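Local atomic coordinates of beta-galactosidase (Bacillus circulans subsp. alkalophilus, PDB entry 3TTY), a protein that hydrolyses beta-D-galactosides, releasing terminal galactose, as a trimeric enzyme with a TIM-barrel catalytic domain. Residues Ser46-Gln51 against Ala84-Met89; Asn113-Ser118 against Asp158-Gln163; Gln333-Gly338 against Ala620-Asn625; Ser418-Tyr423 against Cys543-Asp548. All coordinates share one frame; numbering follows the deposited sequence.

Contact 1 (Ser46-Gln51 against Ala84-Met89); sequences SWAKIQ and AHPAWM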
loop_
_atom_site.group_PDB
_atom_site.type_symbol
_atom_site.label_atom_id
_atom_site.label_comp_id
_atom_site.label_asym_id
_atom_site.label_seq_id
_atom_site.Cartn_x
_atom_site.Cartn_y
_atom_site.Cartn_z
ATOM N N SER A 46 -19.073 -10.101 28.001
ATOM C CA SER A 46 -19.052 -11.290 28.833
ATOM C C SER A 46 -20.062 -12.329 28.371
ATOM O O SER A 46 -20.570 -13.119 29.172
ATOM C CB SER A 46 -19.295 -10.917 30.297
ATOM O OG SER A 46 -18.070 -10.636 30.943
ATOM N N TRP A 47 -20.345 -12.329 27.076
ATOM C CA TRP A 47 -21.292 -13.274 26.543
ATOM C C TRP A 47 -20.843 -14.692 26.918
ATOM O O TRP A 47 -21.617 -15.461 27.476
ATOM C CB TRP A 47 -21.433 -13.092 25.034
ATOM C CG TRP A 47 -22.607 -13.794 24.450
ATOM C CD1 TRP A 47 -23.308 -14.836 24.998
ATOM C CD2 TRP A 47 -23.236 -13.499 23.198
ATOM N NE1 TRP A 47 -24.328 -15.216 24.146
ATOM C CE2 TRP A 47 -24.302 -14.408 23.038
ATOM C CE3 TRP A 47 -22.984 -12.571 22.186
ATOM C CZ2 TRP A 47 -25.134 -14.388 21.919
ATOM C CZ3 TRP A 47 -23.803 -12.560 21.075
ATOM C CH2 TRP A 47 -24.864 -13.461 20.953
ATOM N N ALA A 48 -19.584 -15.018 26.660
ATOM C CA ALA A 48 -19.093 -16.362 26.943
ATOM C C ALA A 48 -19.050 -16.683 28.442
ATOM O O ALA A 48 -19.255 -17.827 28.839
ATOM C CB ALA A 48 -17.725 -16.601 26.295
ATOM N N LYS A 49 -18.799 -15.686 29.279
ATOM C CA LYS A 49 -18.828 -15.943 30.721
ATOM C C LYS A 49 -20.235 -16.331 31.170
ATOM O O LYS A 49 -20.428 -17.195 32.026
ATOM C CB LYS A 49 -18.341 -14.730 31.513
ATOM C CG LYS A 49 -18.154 -15.025 33.008
ATOM C CD LYS A 49 -17.558 -13.838 33.729
ATOM C CE LYS A 49 -17.276 -14.165 35.201
ATOM N NZ LYS A 49 -16.548 -15.444 35.400
ATOM N N ILE A 50 -21.225 -15.693 30.570
ATOM C CA ILE A 50 -22.605 -15.977 30.907
ATOM C C ILE A 50 -23.048 -17.290 30.294
ATOM O O ILE A 50 -23.607 -18.153 30.975
ATOM C CB ILE A 50 -23.531 -14.866 30.399
ATOM C CG1 ILE A 50 -23.237 -13.561 31.149
ATOM C CG2 ILE A 50 -24.980 -15.299 30.537
ATOM C CD1 ILE A 50 -23.811 -12.326 30.483
ATOM N N GLN A 51 -22.798 -17.452 29.003
ATOM C CA GLN A 51 -23.357 -18.603 28.302
ATOM C C GLN A 51 -22.295 -19.506 27.670
ATOM O O GLN A 51 -21.668 -19.141 26.678
ATOM C CB GLN A 51 -24.364 -18.128 27.260
ATOM C CG GLN A 51 -25.180 -19.246 26.599
ATOM C CD GLN A 51 -25.916 -18.759 25.355
ATOM O OE1 GLN A 51 -25.986 -17.559 25.090
ATOM N NE2 GLN A 51 -26.445 -19.692 24.578
ATOM N N ALA A 84 -19.688 -9.168 21.178
ATOM C CA ALA A 84 -18.698 -10.176 20.820
ATOM C C ALA A 84 -19.239 -11.540 21.214
ATOM O O ALA A 84 -19.515 -11.776 22.392
ATOM C CB ALA A 84 -17.364 -9.914 21.521
ATOM N N HIS A 85 -19.404 -12.423 20.226
ATOM C CA HIS A 85 -19.982 -13.734 20.467
ATOM C C HIS A 85 -18.949 -14.697 21.056
ATOM O O HIS A 85 -17.766 -14.423 21.013
ATOM C CB HIS A 85 -20.620 -14.288 19.179
ATOM C CG HIS A 85 -19.676 -14.398 18.021
ATOM N ND1 HIS A 85 -19.810 -13.646 16.876
ATOM C CD2 HIS A 85 -18.587 -15.186 17.827
ATOM C CE1 HIS A 85 -18.844 -13.957 16.028
ATOM N NE2 HIS A 85 -18.088 -14.889 16.583
ATOM N N PRO A 86 -19.404 -15.806 21.650
ATOM C CA PRO A 86 -18.492 -16.797 22.242
ATOM C C PRO A 86 -17.737 -17.643 21.215
ATOM O O PRO A 86 -18.255 -17.945 20.142
ATOM C CB PRO A 86 -19.427 -17.689 23.063
ATOM C CG PRO A 86 -20.608 -16.828 23.366
ATOM C CD PRO A 86 -20.793 -15.997 22.107
ATOM N N ALA A 87 -16.517 -18.041 21.558
ATOM C CA ALA A 87 -15.726 -18.902 20.687
ATOM C C ALA A 87 -16.469 -20.193 20.330
ATOM O O ALA A 87 -16.346 -20.682 19.205
ATOM C CB ALA A 87 -14.373 -19.214 21.320
ATOM N N TRP A 88 -17.237 -20.747 21.271
ATOM C CA TRP A 88 -17.987 -21.983 20.992
ATOM C C TRP A 88 -19.096 -21.744 19.977
ATOM O O TRP A 88 -19.480 -22.643 19.229
ATOM C CB TRP A 88 -18.567 -22.616 22.265
ATOM C CG TRP A 88 -19.657 -21.813 22.944
ATOM C CD1 TRP A 88 -19.523 -21.034 24.059
ATOM C CD2 TRP A 88 -21.047 -21.736 22.571
ATOM N NE1 TRP A 88 -20.731 -20.464 24.389
ATOM C CE2 TRP A 88 -21.681 -20.883 23.497
ATOM C CE3 TRP A 88 -21.812 -22.307 21.549
ATOM C CZ2 TRP A 88 -23.046 -20.588 23.430
ATOM C CZ3 TRP A 88 -23.170 -22.003 21.479
ATOM C CH2 TRP A 88 -23.768 -21.154 22.412
ATOM N N MET A 89 -19.613 -20.530 19.941
ATOM C CA MET A 89 -20.705 -20.240 19.030
ATOM C C MET A 89 -20.133 -20.115 17.619
ATOM O O MET A 89 -20.701 -20.630 16.647
ATOM C CB MET A 89 -21.444 -18.962 19.458
ATOM C CG MET A 89 -22.657 -18.635 18.591
ATOM S SD MET A 89 -23.542 -17.219 19.207
ATOM C CE MET A 89 -24.213 -17.875 20.716
HETATM O O HOH W 1 -19.595 -10.411 24.806
#

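Contact 2 (Asn113-Ser118 against Asp158-Gln163); sequences NSCPNS and DNCEKQ. With ZN (zinc ion), chain G.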
loop_
_atom_site.group_PDB
_atom_site.type_symbol
_atom_site.label_atom_id
_atom_site.label_comp_id
_atom_site.label_asym_id
_atom_site.label_seq_id
_atom_site.Cartn_x
_atom_site.Cartn_y
_atom_site.Cartn_z
ATOM N N ASN A 113 -18.360 -8.254 15.034
ATOM C CA ASN A 113 -18.285 -8.825 13.703
ATOM C C ASN A 113 -19.208 -10.044 13.512
ATOM O O ASN A 113 -18.887 -10.954 12.748
ATOM C CB ASN A 113 -16.819 -9.176 13.370
ATOM C CG ASN A 113 -16.185 -10.091 14.424
ATOM O OD1 ASN A 113 -16.888 -10.631 15.290
ATOM N ND2 ASN A 113 -14.860 -10.279 14.347
ATOM N N SER A 114 -20.348 -10.072 14.202
ATOM C CA SER A 114 -21.334 -11.124 13.953
ATOM C C SER A 114 -22.142 -10.806 12.692
ATOM O O SER A 114 -22.491 -9.658 12.446
ATOM C CB SER A 114 -22.275 -11.304 15.148
ATOM O OG SER A 114 -21.576 -11.775 16.295
ATOM N N CYS A 115 -22.430 -11.809 11.871
ATOM C CA CYS A 115 -23.232 -11.533 10.686
ATOM C C CYS A 115 -24.613 -11.072 11.138
ATOM O O CYS A 115 -25.291 -11.782 11.878
ATOM C CB CYS A 115 -23.339 -12.759 9.775
ATOM S SG CYS A 115 -24.718 -12.640 8.612
ATOM N N PRO A 116 -25.029 -9.875 10.702
ATOM C CA PRO A 116 -26.295 -9.295 11.163
ATOM C C PRO A 116 -27.491 -10.028 10.561
ATOM O O PRO A 116 -28.617 -9.823 10.988
ATOM C CB PRO A 116 -26.230 -7.861 10.639
ATOM C CG PRO A 116 -25.407 -7.968 9.412
ATOM C CD PRO A 116 -24.377 -9.033 9.683
ATOM N N ASN A 117 -27.244 -10.882 9.579
ATOM C CA ASN A 117 -28.313 -11.672 8.995
ATOM C C ASN A 117 -28.232 -13.130 9.408
ATOM O O ASN A 117 -28.764 -14.003 8.732
ATOM C CB ASN A 117 -28.324 -11.527 7.473
ATOM C CG ASN A 117 -28.978 -10.238 7.033
ATOM O OD1 ASN A 117 -30.131 -9.975 7.381
ATOM N ND2 ASN A 117 -28.237 -9.404 6.308
ATOM N N SER A 118 -27.576 -13.377 10.538
ATOM C CA SER A 118 -27.339 -14.734 11.026
ATOM C C SER A 118 -28.473 -15.257 11.909
ATOM O O SER A 118 -28.835 -14.640 12.905
ATOM C CB SER A 118 -26.012 -14.788 11.781
ATOM O OG SER A 118 -25.947 -15.917 12.630
ATOM N N ASP A 158 -23.188 -15.558 2.263
ATOM C CA ASP A 158 -24.369 -16.049 1.562
ATOM C C ASP A 158 -25.714 -15.567 2.105
ATOM O O ASP A 158 -26.627 -15.255 1.339
ATOM C CB ASP A 158 -24.363 -17.563 1.553
ATOM C CG ASP A 158 -24.264 -18.102 0.175
ATOM O OD1 ASP A 158 -23.121 -18.158 -0.342
ATOM O OD2 ASP A 158 -25.335 -18.422 -0.400
ATOM N N ASN A 159 -25.844 -15.529 3.426
ATOM C CA ASN A 159 -27.081 -15.080 4.042
ATOM C C ASN A 159 -27.362 -13.604 3.791
ATOM O O ASN A 159 -28.506 -13.214 3.528
ATOM C CB ASN A 159 -27.098 -15.434 5.534
ATOM C CG ASN A 159 -27.235 -16.933 5.759
ATOM O OD1 ASN A 159 -27.786 -17.641 4.912
ATOM N ND2 ASN A 159 -26.724 -17.425 6.874
ATOM N N CYS A 160 -26.319 -12.782 3.860
ATOM C CA CYS A 160 -26.480 -11.376 3.545
ATOM C C CYS A 160 -26.834 -11.238 2.079
ATOM O O CYS A 160 -27.678 -10.431 1.720
ATOM C CB CYS A 160 -25.223 -10.572 3.885
ATOM S SG CYS A 160 -25.063 -10.237 5.654
ATOM N N GLU A 161 -26.205 -12.048 1.235
ATOM C CA GLU A 161 -26.431 -11.948 -0.199
ATOM C C GLU A 161 -27.889 -12.279 -0.522
ATOM O O GLU A 161 -28.567 -11.517 -1.221
ATOM C CB GLU A 161 -25.474 -12.862 -0.969
ATOM C CG GLU A 161 -25.355 -12.537 -2.435
ATOM C CD GLU A 161 -24.084 -13.099 -3.045
ATOM O OE1 GLU A 161 -23.236 -12.287 -3.482
ATOM O OE2 GLU A 161 -23.942 -14.345 -3.081
ATOM N N LYS A 162 -28.379 -13.398 0.012
ATOM C CA LYS A 162 -29.779 -13.769 -0.184
ATOM C C LYS A 162 -30.728 -12.724 0.387
ATOM O O LYS A 162 -31.765 -12.410 -0.199
ATOM C CB LYS A 162 -30.089 -15.107 0.469
ATOM C CG LYS A 162 -29.345 -16.296 -0.103
ATOM C CD LYS A 162 -29.753 -17.508 0.694
ATOM C CE LYS A 162 -28.884 -18.714 0.436
ATOM N NZ LYS A 162 -29.203 -19.729 1.491
ATOM N N GLN A 163 -30.383 -12.192 1.546
ATOM C CA GLN A 163 -31.271 -11.240 2.190
ATOM C C GLN A 163 -31.209 -9.897 1.454
ATOM O O GLN A 163 -32.204 -9.186 1.372
ATOM C CB GLN A 163 -30.952 -11.132 3.684
ATOM C CG GLN A 163 -31.935 -10.300 4.477
ATOM C CD GLN A 163 -33.394 -10.755 4.330
ATOM O OE1 GLN A 163 -33.693 -11.950 4.147
ATOM N NE2 GLN A 163 -34.308 -9.794 4.426
HETATM ZN ZN ZN G . -23.712 -11.899 6.509
#

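Contact 3 (Gln333-Gly338 against Ala620-Asn625); sequences QAVAHG and AERVKN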
loop_
_atom_site.group_PDB
_atom_site.type_symbol
_atom_site.label_atom_id
_atom_site.label_comp_id
_atom_site.label_asym_id
_atom_site.label_seq_id
_atom_site.Cartn_x
_atom_site.Cartn_y
_atom_site.Cartn_z
ATOM N N GLN A 333 -16.267 20.207 26.541
ATOM C CA GLN A 333 -16.583 20.450 25.146
ATOM C C GLN A 333 -17.778 19.584 24.739
ATOM O O GLN A 333 -18.681 20.056 24.055
ATOM C CB GLN A 333 -15.387 20.208 24.221
ATOM C CG GLN A 333 -15.593 20.801 22.820
ATOM C CD GLN A 333 -14.514 20.380 21.844
ATOM O OE1 GLN A 333 -13.996 19.262 21.919
ATOM N NE2 GLN A 333 -14.163 21.279 20.922
ATOM N N ALA A 334 -17.784 18.327 25.170
ATOM C CA ALA A 334 -18.915 17.452 24.907
ATOM C C ALA A 334 -20.187 18.021 25.530
ATOM O O ALA A 334 -21.221 18.143 24.863
ATOM C CB ALA A 334 -18.649 16.065 25.416
ATOM N N VAL A 335 -20.109 18.389 26.804
ATOM C CA VAL A 335 -21.277 18.916 27.495
ATOM C C VAL A 335 -21.815 20.153 26.779
ATOM O O VAL A 335 -23.025 20.311 26.606
ATOM C CB VAL A 335 -20.955 19.263 28.962
ATOM C CG1 VAL A 335 -22.189 19.852 29.651
ATOM C CG2 VAL A 335 -20.441 18.024 29.697
ATOM N N ALA A 336 -20.895 21.017 26.357
ATOM C CA ALA A 336 -21.214 22.248 25.643
ATOM C C ALA A 336 -22.055 21.979 24.392
ATOM O O ALA A 336 -22.823 22.836 23.953
ATOM C CB ALA A 336 -19.926 22.958 25.252
ATOM N N HIS A 337 -21.905 20.791 23.813
ATOM C CA HIS A 337 -22.608 20.482 22.575
ATOM C C HIS A 337 -23.801 19.558 22.738
ATOM O O HIS A 337 -24.409 19.160 21.752
ATOM C CB HIS A 337 -21.644 19.998 21.495
ATOM C CG HIS A 337 -20.684 21.058 21.056
ATOM N ND1 HIS A 337 -21.059 22.106 20.244
ATOM C CD2 HIS A 337 -19.382 21.263 21.357
ATOM C CE1 HIS A 337 -20.022 22.898 20.043
ATOM N NE2 HIS A 337 -18.990 22.406 20.703
ATOM N N GLY A 338 -24.173 19.261 23.980
ATOM C CA GLY A 338 -25.409 18.544 24.232
ATOM C C GLY A 338 -25.273 17.312 25.100
ATOM O O GLY A 338 -26.259 16.655 25.403
ATOM N N ALA A 620 -19.801 28.150 22.988
ATOM C CA ALA A 620 -21.018 27.500 22.536
ATOM C C ALA A 620 -22.095 27.655 23.593
ATOM O O ALA A 620 -21.796 27.848 24.769
ATOM C CB ALA A 620 -20.760 26.030 22.237
ATOM N N GLU A 621 -23.353 27.551 23.180
ATOM C CA GLU A 621 -24.450 27.880 24.067
ATOM C C GLU A 621 -25.464 26.758 24.196
ATOM O O GLU A 621 -25.852 26.142 23.205
ATOM C CB GLU A 621 -25.164 29.152 23.582
ATOM C CG GLU A 621 -26.343 29.571 24.476
ATOM C CD GLU A 621 -27.264 30.600 23.816
ATOM O OE1 GLU A 621 -27.734 30.338 22.688
ATOM O OE2 GLU A 621 -27.508 31.672 24.419
ATOM N N ARG A 622 -25.887 26.500 25.426
ATOM C CA ARG A 622 -27.069 25.693 25.683
ATOM C C ARG A 622 -28.043 26.531 26.506
ATOM O O ARG A 622 -27.633 27.311 27.365
ATOM C CB ARG A 622 -26.709 24.394 26.414
ATOM C CG ARG A 622 -25.855 23.423 25.604
ATOM C CD ARG A 622 -25.478 22.173 26.411
ATOM N NE ARG A 622 -26.620 21.298 26.659
ATOM C CZ ARG A 622 -26.570 20.149 27.328
ATOM N NH1 ARG A 622 -25.427 19.704 27.829
ATOM N NH2 ARG A 622 -27.674 19.447 27.510
ATOM N N VAL A 623 -29.332 26.353 26.244
ATOM C CA VAL A 623 -30.372 27.168 26.851
ATOM C C VAL A 623 -31.407 26.298 27.542
ATOM O O VAL A 623 -31.883 25.312 26.985
ATOM C CB VAL A 623 -31.080 28.033 25.785
ATOM C CG1 VAL A 623 -32.287 28.734 26.382
ATOM C CG2 VAL A 623 -30.106 29.036 25.169
ATOM N N LYS A 624 -31.754 26.662 28.766
ATOM C CA LYS A 624 -32.713 25.890 29.543
ATOM C C LYS A 624 -33.749 26.859 30.092
ATOM O O LYS A 624 -33.441 27.702 30.940
ATOM C CB LYS A 624 -32.005 25.145 30.679
ATOM C CG LYS A 624 -32.906 24.239 31.521
ATOM C CD LYS A 624 -32.115 23.680 32.703
ATOM C CE LYS A 624 -32.713 22.392 33.238
ATOM N NZ LYS A 624 -31.737 21.711 34.145
ATOM N N ASN A 625 -34.967 26.752 29.572
ATOM C CA ASN A 625 -36.041 27.694 29.884
ATOM C C ASN A 625 -35.701 29.170 29.586
ATOM O O ASN A 625 -35.650 29.584 28.419
ATOM C CB ASN A 625 -36.516 27.476 31.318
ATOM C CG ASN A 625 -37.109 26.089 31.513
ATOM O OD1 ASN A 625 -36.644 25.306 32.349
ATOM N ND2 ASN A 625 -38.129 25.770 30.715
HETATM O O HOH W 2 -24.155 24.144 21.784
#

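Contact 4 (Ser418-Tyr423 against Cys543-Asp548); sequences SIALNY and CGILCD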
loop_
_atom_site.group_PDB
_atom_site.type_symbol
_atom_site.label_atom_id
_atom_site.label_comp_id
_atom_site.label_asym_id
_atom_site.label_seq_id
_atom_site.Cartn_x
_atom_site.Cartn_y
_atom_site.Cartn_z
ATOM N N SER A 418 -13.073 13.979 -8.819
ATOM C CA SER A 418 -11.743 14.142 -8.220
ATOM C C SER A 418 -11.534 13.340 -6.941
ATOM O O SER A 418 -12.332 13.424 -6.013
ATOM C CB SER A 418 -11.478 15.608 -7.885
ATOM O OG SER A 418 -10.374 15.708 -6.996
ATOM N N ILE A 419 -10.432 12.604 -6.864
ATOM C CA ILE A 419 -10.084 11.949 -5.611
ATOM C C ILE A 419 -9.649 12.943 -4.531
ATOM O O ILE A 419 -9.423 12.559 -3.391
ATOM C CB ILE A 419 -9.021 10.857 -5.806
ATOM C CG1 ILE A 419 -7.741 11.449 -6.389
ATOM C CG2 ILE A 419 -9.567 9.759 -6.713
ATOM C CD1 ILE A 419 -6.559 10.478 -6.375
ATOM N N ALA A 420 -9.547 14.221 -4.883
ATOM C CA ALA A 420 -9.245 15.252 -3.882
ATOM C C ALA A 420 -10.511 15.834 -3.261
ATOM O O ALA A 420 -10.439 16.685 -2.380
ATOM C CB ALA A 420 -8.385 16.361 -4.469
ATOM N N LEU A 421 -11.672 15.371 -3.714
ATOM C CA LEU A 421 -12.931 15.771 -3.084
ATOM C C LEU A 421 -13.205 14.889 -1.887
ATOM O O LEU A 421 -13.323 13.667 -2.004
ATOM C CB LEU A 421 -14.112 15.724 -4.067
ATOM C CG LEU A 421 -15.490 16.075 -3.489
ATOM C CD1 LEU A 421 -15.517 17.490 -2.912
ATOM C CD2 LEU A 421 -16.615 15.871 -4.526
ATOM N N ASN A 422 -13.279 15.515 -0.725
ATOM C CA ASN A 422 -13.598 14.807 0.500
ATOM C C ASN A 422 -14.812 15.471 1.129
ATOM O O ASN A 422 -14.745 16.628 1.563
ATOM C CB ASN A 422 -12.389 14.839 1.442
ATOM C CG ASN A 422 -12.649 14.140 2.760
ATOM O OD1 ASN A 422 -13.582 14.482 3.490
ATOM N ND2 ASN A 422 -11.815 13.154 3.078
ATOM N N TYR A 423 -15.930 14.749 1.144
ATOM C CA TYR A 423 -17.213 15.304 1.590
ATOM C C TYR A 423 -17.136 15.908 2.980
ATOM O O TYR A 423 -17.476 17.082 3.179
ATOM C CB TYR A 423 -18.302 14.236 1.546
ATOM C CG TYR A 423 -19.676 14.668 2.034
ATOM C CD1 TYR A 423 -20.261 15.844 1.593
ATOM C CD2 TYR A 423 -20.408 13.858 2.898
ATOM C CE1 TYR A 423 -21.534 16.222 2.018
ATOM C CE2 TYR A 423 -21.672 14.212 3.321
ATOM C CZ TYR A 423 -22.230 15.397 2.880
ATOM O OH TYR A 423 -23.478 15.759 3.325
ATOM N N CYS A 543 -9.090 29.595 -4.206
ATOM C CA CYS A 543 -10.024 28.481 -4.136
ATOM C C CYS A 543 -9.407 27.300 -4.854
ATOM O O CYS A 543 -8.436 27.463 -5.581
ATOM C CB CYS A 543 -11.372 28.846 -4.760
ATOM S SG CYS A 543 -11.304 29.098 -6.548
ATOM N N GLY A 544 -9.966 26.110 -4.660
ATOM C CA GLY A 544 -9.338 24.920 -5.199
ATOM C C GLY A 544 -10.187 23.667 -5.279
ATOM O O GLY A 544 -11.402 23.693 -5.075
ATOM N N ILE A 545 -9.514 22.564 -5.590
ATOM C CA ILE A 545 -10.127 21.247 -5.665
ATOM C C ILE A 545 -11.038 21.108 -6.878
ATOM O O ILE A 545 -10.669 20.449 -7.848
ATOM C CB ILE A 545 -10.844 20.876 -4.367
ATOM C CG1 ILE A 545 -9.918 21.129 -3.175
ATOM C CG2 ILE A 545 -11.264 19.411 -4.404
ATOM C CD1 ILE A 545 -10.438 20.573 -1.852
ATOM N N LEU A 546 -12.214 21.722 -6.840
ATOM C CA LEU A 546 -13.091 21.704 -8.011
ATOM C C LEU A 546 -13.591 23.096 -8.354
ATOM O O LEU A 546 -13.839 23.903 -7.473
ATOM C CB LEU A 546 -14.277 20.752 -7.801
ATOM C CG LEU A 546 -13.974 19.249 -7.859
ATOM C CD1 LEU A 546 -14.858 18.461 -6.891
ATOM C CD2 LEU A 546 -14.100 18.707 -9.273
ATOM N N CYS A 547 -13.750 23.368 -9.642
ATOM C CA CYS A 547 -14.292 24.643 -10.092
ATOM C C CYS A 547 -15.493 24.399 -10.986
ATOM O O CYS A 547 -15.358 23.854 -12.081
ATOM C CB CYS A 547 -13.239 25.454 -10.851
ATOM S SG CYS A 547 -11.842 26.052 -9.844
ATOM N N ASP A 548 -16.669 24.794 -10.512
ATOM C CA ASP A 548 -17.869 24.752 -11.339
ATOM C C ASP A 548 -17.863 25.917 -12.324
ATOM O O ASP A 548 -17.630 27.056 -11.930
ATOM C CB ASP A 548 -19.113 24.846 -10.456
ATOM C CG ASP A 548 -20.032 23.657 -10.619
ATOM O OD1 ASP A 548 -19.806 22.863 -11.565
ATOM O OD2 ASP A 548 -20.983 23.524 -9.815
HETATM O O HOH W 3 -9.385 18.003 -7.808
#

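Contact 1 (Ser46-Gln51 against Ala84-Met89)
W47 opens the contact by spreading its indole over P86. Its CG stands anti to the backbone N (chi1 -166°), on the side of the 84-89 segment. There P86 CD lies 3.7 Å from the centroid of the five-membered ring of W47, over one face, in a CH-pi contact. Beyond it, W47 CE3 comes within 3.6 Å of H85 CA, and M89 CE reaches W47 CZ2 at 3.8 Å. M89 SD sits obliquely to the six-membered ring, a Met-aromatic contact. A water bridges the two backbones, accepting from W47 N and donating to A84 O at 2.8 Å. One residue on, A48 CB packs on P86 CB at 3.8 Å. Q51 then ties both tryptophans together. Its extended side chain brings OE1 into the plane of the W47 indole, where W47 NE1 donates to Q51 OE1 at 3.0 Å. Its backbone oxygen lies at the edge of the other indole and accepts from W88 NE1 at 2.8 Å with an N-H...O angle of 159°. An alanine in place of W47 would probably open a gap beside P86 and M89 and leave Q51 OE1 without its indole donor. Helices 47-50 and 87-92 follow the adjacent barrel strands 39-42 and 75-79, and the contact joins their beta-alpha loops. Helix 119-135 backs W47 with Y121, Y124 and L128, while S188 and Y192 of the second subunit bond to the A48 backbone.

Contact 2 (Asn113-Ser118 against Asp158-Gln163)
C160 SG is gripped by the zinc ion at 2.3 Å and also accepts a hydrogen bond from the side-chain amide of N117. This is half of a Cys4 zinc site: C115 SG binds the same ion, and C155 and C157 complete it. The two sulfurs, C115 SG and C160 SG, stand 3.8 Å apart as neighbouring ligands of the metal. The amide bond is close to straight, with N117 ND2 3.3 Å from C160 SG at an N-H...S angle of 175°, and the sulfur lies in the amide plane. N117 CG is anti to the carbonyl carbon (chi1 -79°), beside the backbone N, and the amide beyond it presents ND2 to the sulfur. A type I turn from C115 to S118 sets this up, closed by S118 N to C115 O at 3.1 Å. Within it, N117 N makes a weak bond to C115 SG, and both N-H groups would probably draw off some negative charge from the zinc-bound sulfurs. An alanine in place of N117 would probably leave C160 SG without this donor and open a gap beside Q163. P116 and N117 also lie against helix 215-243 through L229 and F224, and S118 OG caps helix 119-135 at Y121 N. The other end of the N117 amide, OD1, rests 3.4 Å from Q163 CG, the two amide planes turned 42° apart.

Contact 3 (Gln333-Gly338 against Ala620-Asn625)
This is a buried contact between domains: the C-terminal end of helix 326-336, on the catalytic barrel, meets strand 617-624 at the edge of the C-terminal beta domain. R622 carries most of it. Its NH1 donates to V335 O at 2.8 Å with an N-H...O angle of 141°, the oxygen tilted somewhat from the guanidinium plane. V335 O also takes G338 N at 3.1 Å, so two donors share it. The arginine chain is bent at chi3 (70°), with NE folded back from the extended course. The guanidinium then lies flat against the glycine, with G338 CA 3.6 Å above its plane and over its centre. Nearer the strand, R622 CG packs 3.5 Å from A336 O. The positive charge, close to the carbonyl end of the helix, is likely to be favoured there, and D340 gives R622 NH2 a salt bridge. A water links the two backbones, donating to A336 O and to E621 O. A620 CB fills in beside H337 CE1 at 3.9 Å, while H337 NE2 bonds to E618. G338, with its positive phi of 128°, is the C-prime residue of a Schellman motif. It ends the helix just before strand 339-344, in the last beta-alpha-beta unit of the TIM barrel.

Contact 4 (Ser418-Tyr423 against Cys543-Asp548)
I545 meets A420 through its branched methyl: CG2 stands anti to the backbone N and comes within 3.5 Å of A420 O. The same methyl lies 4.2 Å from A420 CB. The I545 backbone has an unusual positive phi of 71°, and with the weak bond from L546 N to G544 O it fits a gamma turn, which swings the chain from strand 540-544 into strand 546-552. Just past this corner, L546 and L421 cross at about a right angle, with L546 CD1 3.9 Å from L421 CD2. The second torsion of L546, at 146°, departs from a staggered position in a side chain whose two methyls have separate partners, CD1 on L421 and CD2, loosely, on S418 CB. No direct hydrogen bond spans the segments; a water takes the proton of S418 OG at 2.6 Å and gives one to I545 O at 2.8 Å. S418 OG is held in turn by A420 N, at 2.7 Å. Y318 of the third subunit packs on S418 and A420, placing this corner of the trimerisation domain beside a subunit interface. The loop side is an ST turn with a type I turn from S418 to L421, leading to the N-cap of helix 423-435.

How the contacts relate
Contacts 1 and 2 are neighbours in the catalytic domain, joined where H85 ND1 meets S114 OG at 2.6 Å in a probable hydrogen bond, and both lie against helix 119-135. Contact 1 is wholly buried and built on two indoles, one packed on its face by a proline and the other bonded through its N-H; contact 2, partly buried, depends on zinc and sulfur. Contact 3 is equally buried, but binds two domains with an arginine bonded to a helix-end carbonyl. Contact 4, partly buried, relies on aliphatic side chains and one water. Its centre lies about 47 Å from that of contact 1, in the trimerisation domain. Other subunits reach contacts 1, 2 and 4, whereas contact 3 is internal to its chain.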